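Local coordinates for protein putative deoxyribonuclease yjjV (Escherichia coli, PDB 1ZZM) that probably hydrolyses ester bonds, as a TatD-type metal-dependent hydrolase carrying two divalent metal ions in its active site, at residues D7-F12 / P129-S134; V155-S160 / P209-N214; S201-T206 / Y253-V258. All blocks are in the same frame, centred on the assembly; numbering follows the deposited sequence.

Contact 1. Residues D7-F12 / P129-S134; sequences DTHCHF and PVILHS. With ZN (zinc ion), chain B; ZN (zinc ion), chain C.
I131 meets H9 inside the TIM-type barrel of this TatD-family protein, where the HxH sequence that follows strand 5-7 faces strand 130-135 across the barrel interior. The contact is a small van der Waals one: the branch methyl CG2 of I131 comes up to the edge of the H9 imidazole, near its plane, and lies 3.4 Å from ND1 of H9. With CG anti to the backbone N (chi1 -166°), the H9 ring is carried on toward I131, while NE2, at the other end of the ring, binds one zinc ion at 2.1 Å. H11 reaches the same zinc by another rotamer, CG anti to its carbonyl carbon (chi1 -69°), and its NE2 binds at 2.0 Å; E97 also binds this ion, and D207 belongs to the same site. D7 and H9 form an Asx turn, in which the backbone N of H9 gives a hydrogen bond to OD1 of D7 from above the carboxylate plane. From strand 130-135, H133 binds the second zinc through ND1, and its NE2 is hydrogen-bonded to D101. The other end of I131 reaches the backbone, its CD1 standing 4.1 Å from the carbonyl O of T8.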
loop_
_atom_site.group_PDB
_atom_site.type_symbol
_atom_site.label_atom_id
_atom_site.label_comp_id
_atom_site.label_asym_id
_atom_site.label_seq_id
_atom_site.Cartn_x
_atom_site.Cartn_y
_atom_site.Cartn_z
ATOM N N ASP A 7 -7.047 6.328 1.623
ATOM C CA ASP A 7 -5.594 6.208 1.618
ATOM C C ASP A 7 -5.359 4.705 1.743
ATOM O O ASP A 7 -5.510 4.130 2.839
ATOM C CB ASP A 7 -4.961 6.917 2.823
ATOM C CG ASP A 7 -3.418 6.891 2.783
ATOM O OD1 ASP A 7 -2.820 6.140 1.966
ATOM O OD2 ASP A 7 -2.806 7.645 3.566
ATOM N N THR A 8 -5.005 4.053 0.642
ATOM C CA THR A 8 -4.767 2.609 0.697
ATOM C C THR A 8 -3.444 2.160 1.322
ATOM O O THR A 8 -3.125 0.970 1.307
ATOM C CB THR A 8 -4.866 1.980 -0.691
ATOM O OG1 THR A 8 -3.855 2.547 -1.546
ATOM C CG2 THR A 8 -6.274 2.273 -1.288
ATOM N N HIS A 9 -2.689 3.078 1.930
ATOM C CA HIS A 9 -1.415 2.635 2.507
ATOM C C HIS A 9 -0.904 3.692 3.492
ATOM O O HIS A 9 -0.258 4.655 3.102
ATOM C CB HIS A 9 -0.396 2.454 1.370
ATOM C CG HIS A 9 0.830 1.688 1.763
ATOM N ND1 HIS A 9 1.042 0.376 1.399
ATOM C CD2 HIS A 9 1.924 2.066 2.472
ATOM C CE1 HIS A 9 2.211 -0.025 1.869
ATOM N NE2 HIS A 9 2.760 0.983 2.527
ATOM N N CYS A 10 -1.228 3.528 4.765
ATOM C CA CYS A 10 -0.756 4.463 5.771
ATOM C C CYS A 10 -0.335 3.681 7.003
ATOM O O CYS A 10 -1.122 2.893 7.546
ATOM C CB CYS A 10 -1.867 5.465 6.134
ATOM S SG CYS A 10 -1.360 6.626 7.475
ATOM N N HIS A 11 0.906 3.891 7.455
ATOM C CA HIS A 11 1.421 3.191 8.631
ATOM C C HIS A 11 0.942 3.966 9.852
ATOM O O HIS A 11 1.717 4.594 10.582
ATOM C CB HIS A 11 2.947 3.139 8.555
ATOM C CG HIS A 11 3.443 2.241 7.461
ATOM N ND1 HIS A 11 3.451 0.873 7.583
ATOM C CD2 HIS A 11 3.828 2.507 6.190
ATOM C CE1 HIS A 11 3.807 0.324 6.437
ATOM N NE2 HIS A 11 4.036 1.296 5.572
ATOM N N PHE A 12 -0.358 3.892 10.059
ATOM C CA PHE A 12 -1.035 4.629 11.123
ATOM C C PHE A 12 -0.744 4.185 12.556
ATOM O O PHE A 12 -1.208 4.833 13.500
ATOM C CB PHE A 12 -2.528 4.542 10.859
ATOM C CG PHE A 12 -3.330 5.660 11.465
ATOM C CD1 PHE A 12 -3.304 6.924 10.905
ATOM C CD2 PHE A 12 -4.143 5.426 12.581
ATOM C CE1 PHE A 12 -4.078 7.968 11.443
ATOM C CE2 PHE A 12 -4.925 6.459 13.135
ATOM C CZ PHE A 12 -4.892 7.725 12.571
ATOM N N PRO A 129 -5.850 -10.394 -1.275
ATOM C CA PRO A 129 -4.947 -9.688 -2.179
ATOM C C PRO A 129 -3.722 -9.323 -1.324
ATOM O O PRO A 129 -3.773 -9.447 -0.103
ATOM C CB PRO A 129 -5.740 -8.443 -2.577
ATOM C CG PRO A 129 -6.536 -8.123 -1.350
ATOM C CD PRO A 129 -6.974 -9.536 -0.859
ATOM N N VAL A 130 -2.636 -8.873 -1.960
ATOM C CA VAL A 130 -1.429 -8.488 -1.241
ATOM C C VAL A 130 -1.099 -7.021 -1.469
ATOM O O VAL A 130 -1.431 -6.435 -2.515
ATOM C CB VAL A 130 -0.214 -9.345 -1.692
ATOM C CG1 VAL A 130 -0.447 -10.840 -1.285
ATOM C CG2 VAL A 130 -0.054 -9.263 -3.231
ATOM N N ILE A 131 -0.478 -6.414 -0.469
ATOM C CA ILE A 131 -0.024 -5.021 -0.536
ATOM C C ILE A 131 1.481 -5.188 -0.610
ATOM O O ILE A 131 2.134 -5.682 0.326
ATOM C CB ILE A 131 -0.437 -4.222 0.726
ATOM C CG1 ILE A 131 -1.938 -3.886 0.635
ATOM C CG2 ILE A 131 0.398 -2.927 0.842
ATOM C CD1 ILE A 131 -2.487 -3.082 1.880
ATOM N N LEU A 132 2.023 -4.772 -1.740
ATOM C CA LEU A 132 3.421 -4.965 -2.029
ATOM C C LEU A 132 4.301 -3.733 -2.027
ATOM O O LEU A 132 3.922 -2.666 -2.526
ATOM C CB LEU A 132 3.546 -5.648 -3.400
ATOM C CG LEU A 132 2.874 -7.003 -3.573
ATOM C CD1 LEU A 132 2.632 -7.253 -5.089
ATOM C CD2 LEU A 132 3.756 -8.101 -2.946
ATOM N N HIS A 133 5.499 -3.951 -1.484
ATOM C CA HIS A 133 6.575 -2.963 -1.407
ATOM C C HIS A 133 7.605 -3.433 -2.425
ATOM O O HIS A 133 7.928 -4.629 -2.497
ATOM C CB HIS A 133 7.213 -3.003 -0.012
ATOM C CG HIS A 133 8.372 -2.062 0.171
ATOM N ND1 HIS A 133 8.225 -0.773 0.627
ATOM C CD2 HIS A 133 9.703 -2.252 0.018
ATOM C CE1 HIS A 133 9.412 -0.205 0.760
ATOM N NE2 HIS A 133 10.328 -1.084 0.391
ATOM N N SER A 134 8.125 -2.499 -3.215
ATOM C CA SER A 134 9.128 -2.850 -4.212
ATOM C C SER A 134 10.033 -1.648 -4.399
ATOM O O SER A 134 9.585 -0.569 -4.788
ATOM C CB SER A 134 8.479 -3.208 -5.551
ATOM O OG SER A 134 9.467 -3.737 -6.464
HETATM ZN ZN ZN B . 4.516 0.972 3.655
HETATM ZN ZN ZN C . 6.593 0.269 1.263
HETATM O O HOH W 1 6.480 0.989 3.167
HETATM O O HOH W 2 7.793 2.340 0.868
#

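Contact 2. Residues V155-S160 / P209-N214. With ZN (zinc ion), chain C.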
loop_
_atom_site.group_PDB
_atom_site.type_symbol
_atom_site.label_atom_id
_atom_site.label_comp_id
_atom_site.label_asym_id
_atom_site.label_seq_id
_atom_site.Cartn_x
_atom_site.Cartn_y
_atom_site.Cartn_z
ATOM N N VAL A 155 -1.768 -4.798 -5.017
ATOM C CA VAL A 155 -1.298 -3.481 -5.445
ATOM C C VAL A 155 0.213 -3.378 -5.207
ATOM O O VAL A 155 0.720 -3.866 -4.190
ATOM C CB VAL A 155 -1.998 -2.314 -4.626
ATOM C CG1 VAL A 155 -1.893 -2.569 -3.105
ATOM C CG2 VAL A 155 -1.351 -0.964 -4.968
ATOM N N VAL A 156 0.931 -2.796 -6.160
ATOM C CA VAL A 156 2.347 -2.531 -5.946
ATOM C C VAL A 156 2.283 -1.089 -5.458
ATOM O O VAL A 156 2.071 -0.151 -6.227
ATOM C CB VAL A 156 3.176 -2.622 -7.220
ATOM C CG1 VAL A 156 4.640 -2.152 -6.897
ATOM C CG2 VAL A 156 3.210 -4.086 -7.682
ATOM N N HIS A 157 2.428 -0.905 -4.153
ATOM C CA HIS A 157 2.286 0.431 -3.572
ATOM C C HIS A 157 3.452 1.393 -3.834
ATOM O O HIS A 157 4.557 0.967 -4.191
ATOM C CB HIS A 157 2.045 0.288 -2.066
ATOM C CG HIS A 157 3.211 0.698 -1.220
ATOM N ND1 HIS A 157 3.480 2.017 -0.906
ATOM C CD2 HIS A 157 4.218 -0.034 -0.679
ATOM C CE1 HIS A 157 4.604 2.078 -0.208
ATOM N NE2 HIS A 157 5.071 0.854 -0.058
ATOM N N GLY A 158 3.167 2.691 -3.685
ATOM C CA GLY A 158 4.177 3.735 -3.826
ATOM C C GLY A 158 5.054 3.562 -5.030
ATOM O O GLY A 158 6.241 3.804 -4.979
ATOM N N PHE A 159 4.449 3.183 -6.141
ATOM C CA PHE A 159 5.208 2.926 -7.339
ATOM C C PHE A 159 6.059 4.063 -7.895
ATOM O O PHE A 159 5.607 5.207 -8.022
ATOM C CB PHE A 159 4.278 2.462 -8.476
ATOM C CG PHE A 159 5.017 2.102 -9.745
ATOM C CD1 PHE A 159 5.561 0.832 -9.917
ATOM C CD2 PHE A 159 5.219 3.061 -10.746
ATOM C CE1 PHE A 159 6.307 0.514 -11.065
ATOM C CE2 PHE A 159 5.962 2.744 -11.892
ATOM C CZ PHE A 159 6.506 1.474 -12.046
ATOM N N SER A 160 7.302 3.732 -8.209
ATOM C CA SER A 160 8.178 4.682 -8.881
ATOM C C SER A 160 8.990 3.803 -9.801
ATOM O O SER A 160 9.586 2.823 -9.360
ATOM C CB SER A 160 9.123 5.414 -7.938
ATOM O OG SER A 160 9.945 6.265 -8.736
ATOM N N PRO A 209 3.923 7.733 7.691
ATOM C CA PRO A 209 4.632 9.010 7.686
ATOM C C PRO A 209 5.781 9.159 6.699
ATOM O O PRO A 209 6.425 10.201 6.668
ATOM C CB PRO A 209 5.090 9.122 9.145
ATOM C CG PRO A 209 5.520 7.743 9.408
ATOM C CD PRO A 209 4.379 6.902 8.816
ATOM N N ASP A 210 6.067 8.140 5.901
ATOM C CA ASP A 210 7.176 8.295 4.939
ATOM C C ASP A 210 6.690 8.935 3.632
ATOM O O ASP A 210 5.511 9.298 3.525
ATOM C CB ASP A 210 7.826 6.934 4.661
ATOM C CG ASP A 210 8.384 6.279 5.928
ATOM O OD1 ASP A 210 8.758 7.008 6.883
ATOM O OD2 ASP A 210 8.475 5.030 5.968
ATOM N N MET A 211 7.601 9.077 2.661
ATOM C CA MET A 211 7.295 9.663 1.349
ATOM C C MET A 211 6.610 11.052 1.402
ATOM O O MET A 211 5.551 11.268 0.813
ATOM C CB MET A 211 6.459 8.646 0.524
ATOM C CG MET A 211 7.178 7.252 0.320
ATOM S SD MET A 211 6.356 5.912 -0.720
ATOM C CE MET A 211 6.901 6.374 -2.379
ATOM N N PRO A 212 7.223 12.031 2.111
ATOM C CA PRO A 212 6.646 13.383 2.212
ATOM C C PRO A 212 6.453 13.997 0.830
ATOM O O PRO A 212 7.256 13.741 -0.072
ATOM C CB PRO A 212 7.685 14.146 3.057
ATOM C CG PRO A 212 8.965 13.420 2.776
ATOM C CD PRO A 212 8.507 11.961 2.823
ATOM N N LEU A 213 5.397 14.777 0.634
ATOM C CA LEU A 213 5.194 15.373 -0.689
ATOM C C LEU A 213 6.121 16.581 -0.916
ATOM O O LEU A 213 6.658 17.176 0.041
ATOM C CB LEU A 213 3.743 15.807 -0.883
ATOM C CG LEU A 213 2.696 14.751 -1.256
ATOM C CD1 LEU A 213 2.589 13.632 -0.174
ATOM C CD2 LEU A 213 1.383 15.445 -1.444
ATOM N N ASN A 214 6.292 16.930 -2.190
ATOM C CA ASN A 214 7.135 18.058 -2.603
ATOM C C ASN A 214 6.671 19.339 -1.914
ATOM O O ASN A 214 5.523 19.752 -2.066
ATOM C CB ASN A 214 7.067 18.248 -4.127
ATOM C CG ASN A 214 8.182 19.140 -4.653
ATOM O OD1 ASN A 214 8.908 19.742 -3.873
ATOM N ND2 ASN A 214 8.328 19.213 -5.971
HETATM ZN ZN ZN C . 6.593 0.269 1.263
HETATM O O HOH W 1 6.480 0.989 3.167
HETATM O O HOH W 2 7.793 2.340 0.868
#
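M211 lays its thioether against H157 and G158, beside a histidine that binds zinc. Its terminal CE sits 3.7 Å from the carbonyl O of G158, and SD approaches the imidazole of H157 at 4.2 Å from CE1. This is a Met-aromatic contact of oblique kind: the sulfur lies 5.3 Å from the centre of the H157 ring, 71° off the ring normal. The bend at chi3 (85°) turns the methyl out of line with the rest of an otherwise extended chain and brings it to the G158 backbone. G158 has positive phi, and its CA, bare of a side chain, is within 4.1 Å of CE of M211.

Further in, NE2 of H157 binds the second zinc ion at 2.1 Å, together with E97, H133 and two waters. The opposite ring nitrogen, ND1, is hydrogen-bonded to E205, whose other carboxylate oxygen accepts from the backbone N of G158. One second-shell carboxylate thus fixes both the rotation of the ligand ring and the turn after it, and would be expected to make the imidazole a more electron-rich ligand. The ring is also stacked on that of H9.

M211 also touches T181, and P209 and D210, just before it in the chain, line the pocket that holds a polyethylene glycol molecule. The whole contact joins H157 and G158, in the segment that carries strand 154-156 between strands 130-135 and 175-178, to the long loop between strand 202-204 and helix 226-236; L213 of that loop packs on R228 and V229 of the helix.

Contact 3. Residues S201-T206 / Y253-V258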
loop_
_atom_site.group_PDB
_atom_site.type_symbol
_atom_site.label_atom_id
_atom_site.label_comp_id
_atom_site.label_asym_id
_atom_site.label_seq_id
_atom_site.Cartn_x
_atom_site.Cartn_y
_atom_site.Cartn_z
ATOM N N SER A 201 -6.475 0.980 -13.077
ATOM C CA SER A 201 -5.363 0.323 -12.397
ATOM C C SER A 201 -4.778 1.106 -11.207
ATOM O O SER A 201 -3.918 0.591 -10.497
ATOM C CB SER A 201 -4.232 0.061 -13.383
ATOM O OG SER A 201 -3.497 1.234 -13.617
ATOM N N LEU A 202 -5.262 2.317 -10.988
ATOM C CA LEU A 202 -4.727 3.192 -9.943
ATOM C C LEU A 202 -5.401 3.191 -8.563
ATOM O O LEU A 202 -6.613 3.103 -8.458
ATOM C CB LEU A 202 -4.739 4.636 -10.450
ATOM C CG LEU A 202 -4.135 4.878 -11.839
ATOM C CD1 LEU A 202 -4.159 6.385 -12.144
ATOM C CD2 LEU A 202 -2.704 4.329 -11.901
ATOM N N LEU A 203 -4.579 3.263 -7.513
ATOM C CA LEU A 203 -5.098 3.387 -6.154
ATOM C C LEU A 203 -4.399 4.620 -5.581
ATOM O O LEU A 203 -3.277 4.964 -6.000
ATOM C CB LEU A 203 -4.750 2.182 -5.269
ATOM C CG LEU A 203 -5.434 0.873 -5.645
ATOM C CD1 LEU A 203 -5.075 -0.181 -4.567
ATOM C CD2 LEU A 203 -6.909 1.051 -5.706
ATOM N N LEU A 204 -5.042 5.261 -4.616
ATOM C CA LEU A 204 -4.466 6.455 -3.986
ATOM C C LEU A 204 -3.838 6.082 -2.631
ATOM O O LEU A 204 -4.343 5.226 -1.928
ATOM C CB LEU A 204 -5.566 7.494 -3.763
ATOM C CG LEU A 204 -5.121 8.903 -3.392
ATOM C CD1 LEU A 204 -4.425 9.541 -4.618
ATOM C CD2 LEU A 204 -6.368 9.732 -3.028
ATOM N N GLU A 205 -2.737 6.723 -2.262
ATOM C CA GLU A 205 -2.102 6.403 -0.977
ATOM C C GLU A 205 -1.159 7.507 -0.585
ATOM O O GLU A 205 -0.951 8.446 -1.360
ATOM C CB GLU A 205 -1.252 5.135 -1.075
ATOM C CG GLU A 205 -0.003 5.374 -1.930
ATOM C CD GLU A 205 0.930 4.188 -1.994
ATOM O OE1 GLU A 205 0.560 3.170 -2.594
ATOM O OE2 GLU A 205 2.046 4.277 -1.451
ATOM N N THR A 206 -0.586 7.390 0.619
ATOM C CA THR A 206 0.452 8.324 1.084
ATOM C C THR A 206 1.742 7.644 1.575
ATOM O O THR A 206 2.831 8.216 1.461
ATOM C CB THR A 206 0.030 9.209 2.295
ATOM O OG1 THR A 206 -0.307 8.361 3.406
ATOM C CG2 THR A 206 -1.144 10.158 1.921
ATOM N N TYR A 253 -12.343 -0.589 -3.943
ATOM C CA TYR A 253 -13.435 -1.499 -3.589
ATOM C C TYR A 253 -13.248 -2.841 -4.304
ATOM O O TYR A 253 -13.413 -3.916 -3.707
ATOM C CB TYR A 253 -14.761 -0.831 -4.020
ATOM C CG TYR A 253 -15.997 -1.629 -3.704
ATOM C CD1 TYR A 253 -16.753 -1.339 -2.572
ATOM C CD2 TYR A 253 -16.402 -2.684 -4.523
ATOM C CE1 TYR A 253 -17.889 -2.072 -2.251
ATOM C CE2 TYR A 253 -17.547 -3.442 -4.211
ATOM C CZ TYR A 253 -18.280 -3.124 -3.065
ATOM O OH TYR A 253 -19.385 -3.862 -2.698
ATOM N N THR A 254 -12.903 -2.788 -5.585
ATOM C CA THR A 254 -12.740 -4.009 -6.366
ATOM C C THR A 254 -11.580 -4.875 -5.879
ATOM O O THR A 254 -11.670 -6.102 -5.851
ATOM C CB THR A 254 -12.555 -3.680 -7.856
ATOM O OG1 THR A 254 -13.709 -2.965 -8.322
ATOM C CG2 THR A 254 -12.410 -4.955 -8.656
ATOM N N LEU A 255 -10.506 -4.226 -5.447
ATOM C CA LEU A 255 -9.356 -4.963 -4.977
ATOM C C LEU A 255 -9.481 -5.477 -3.543
ATOM O O LEU A 255 -9.197 -6.641 -3.295
ATOM C CB LEU A 255 -8.102 -4.079 -5.083
ATOM C CG LEU A 255 -6.802 -4.826 -4.700
ATOM C CD1 LEU A 255 -6.596 -5.960 -5.700
ATOM C CD2 LEU A 255 -5.580 -3.868 -4.721
ATOM N N PHE A 256 -9.921 -4.612 -2.625
ATOM C CA PHE A 256 -10.013 -4.912 -1.181
ATOM C C PHE A 256 -11.391 -5.130 -0.571
ATOM O O PHE A 256 -11.513 -5.712 0.525
ATOM C CB PHE A 256 -9.410 -3.769 -0.365
ATOM C CG PHE A 256 -7.998 -3.463 -0.689
ATOM C CD1 PHE A 256 -6.982 -4.347 -0.324
ATOM C CD2 PHE A 256 -7.660 -2.254 -1.318
ATOM C CE1 PHE A 256 -5.667 -4.033 -0.571
ATOM C CE2 PHE A 256 -6.347 -1.938 -1.565
ATOM C CZ PHE A 256 -5.340 -2.828 -1.192
ATOM N N ASN A 257 -12.412 -4.617 -1.246
ATOM C CA ASN A 257 -13.794 -4.668 -0.757
ATOM C C ASN A 257 -13.948 -3.651 0.395
ATOM O O ASN A 257 -14.593 -3.921 1.414
ATOM C CB ASN A 257 -14.179 -6.082 -0.297
ATOM C CG ASN A 257 -15.686 -6.346 -0.425
ATOM O OD1 ASN A 257 -16.323 -5.922 -1.391
ATOM N ND2 ASN A 257 -16.246 -7.066 0.530
ATOM N N VAL A 258 -13.327 -2.480 0.223
ATOM C CA VAL A 258 -13.389 -1.383 1.201
ATOM C C VAL A 258 -14.198 -0.251 0.544
ATOM O O VAL A 258 -13.710 0.395 -0.388
ATOM C CB VAL A 258 -11.965 -0.861 1.551
ATOM C CG1 VAL A 258 -12.052 0.425 2.363
ATOM C CG2 VAL A 258 -11.205 -1.925 2.332
#
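Strand 202-204 and the last turn of helix 241-256 come together with CA of L203 and CA of L255 9.4 Å apart, a separation bridged by side chains alone. L203 does the work from the strand: its CD1 methyl reaches both L255 and F256, 3.7 Å from CD2 of L255 and equally 3.7 Å from CE2 of F256. The L203 side chain runs at about a right angle to that of L255, whereas its methyl meets the F256 ring obliquely. In the TIM-type fold this cluster lies where the C-terminal helix meets the barrel, and V155 of strand 154-156 touches L203, L255 and F256 alike. Within the helix, CD2 of L255 also rests over one face of the F256 ring, 3.6 Å above its plane and offset toward the rim, so the three groups touch pairwise. The two helix residues differ in first torsion, L255 with CG anti to the backbone N (chi1 -176°) and F256 with CG anti to the carbonyl carbon (chi1 -58°), and their ends still meet. Just past the helix, N257 adopts positive phi, and its backbone N is hydrogen-bonded to the carbonyl O of Y253 at 2.7 Å.

Contacts 1 and 2 share the two-zinc centre as a worked case of ligands gathered from strand ends: H9 and H11 hold one ion, H133 and H157 the other, with E97 and water 1 shared by the two ions, the water 2.0 Å from each. Strand pairing ties them as well, since N of H157 lies 2.8 Å from O of L132. Contact 3 supplies a second-shell carboxylate to contact 2, OE2 of E205 2.7 Å from ND1 of H157, and is tied to contact 1 by OD2 of D7, 2.6 Å from OG1 of T206. Its apolar cluster stands further back, with the F256 side chain about 12 Å from a zinc ion, and reaches contact 2 where L203 packs on V155.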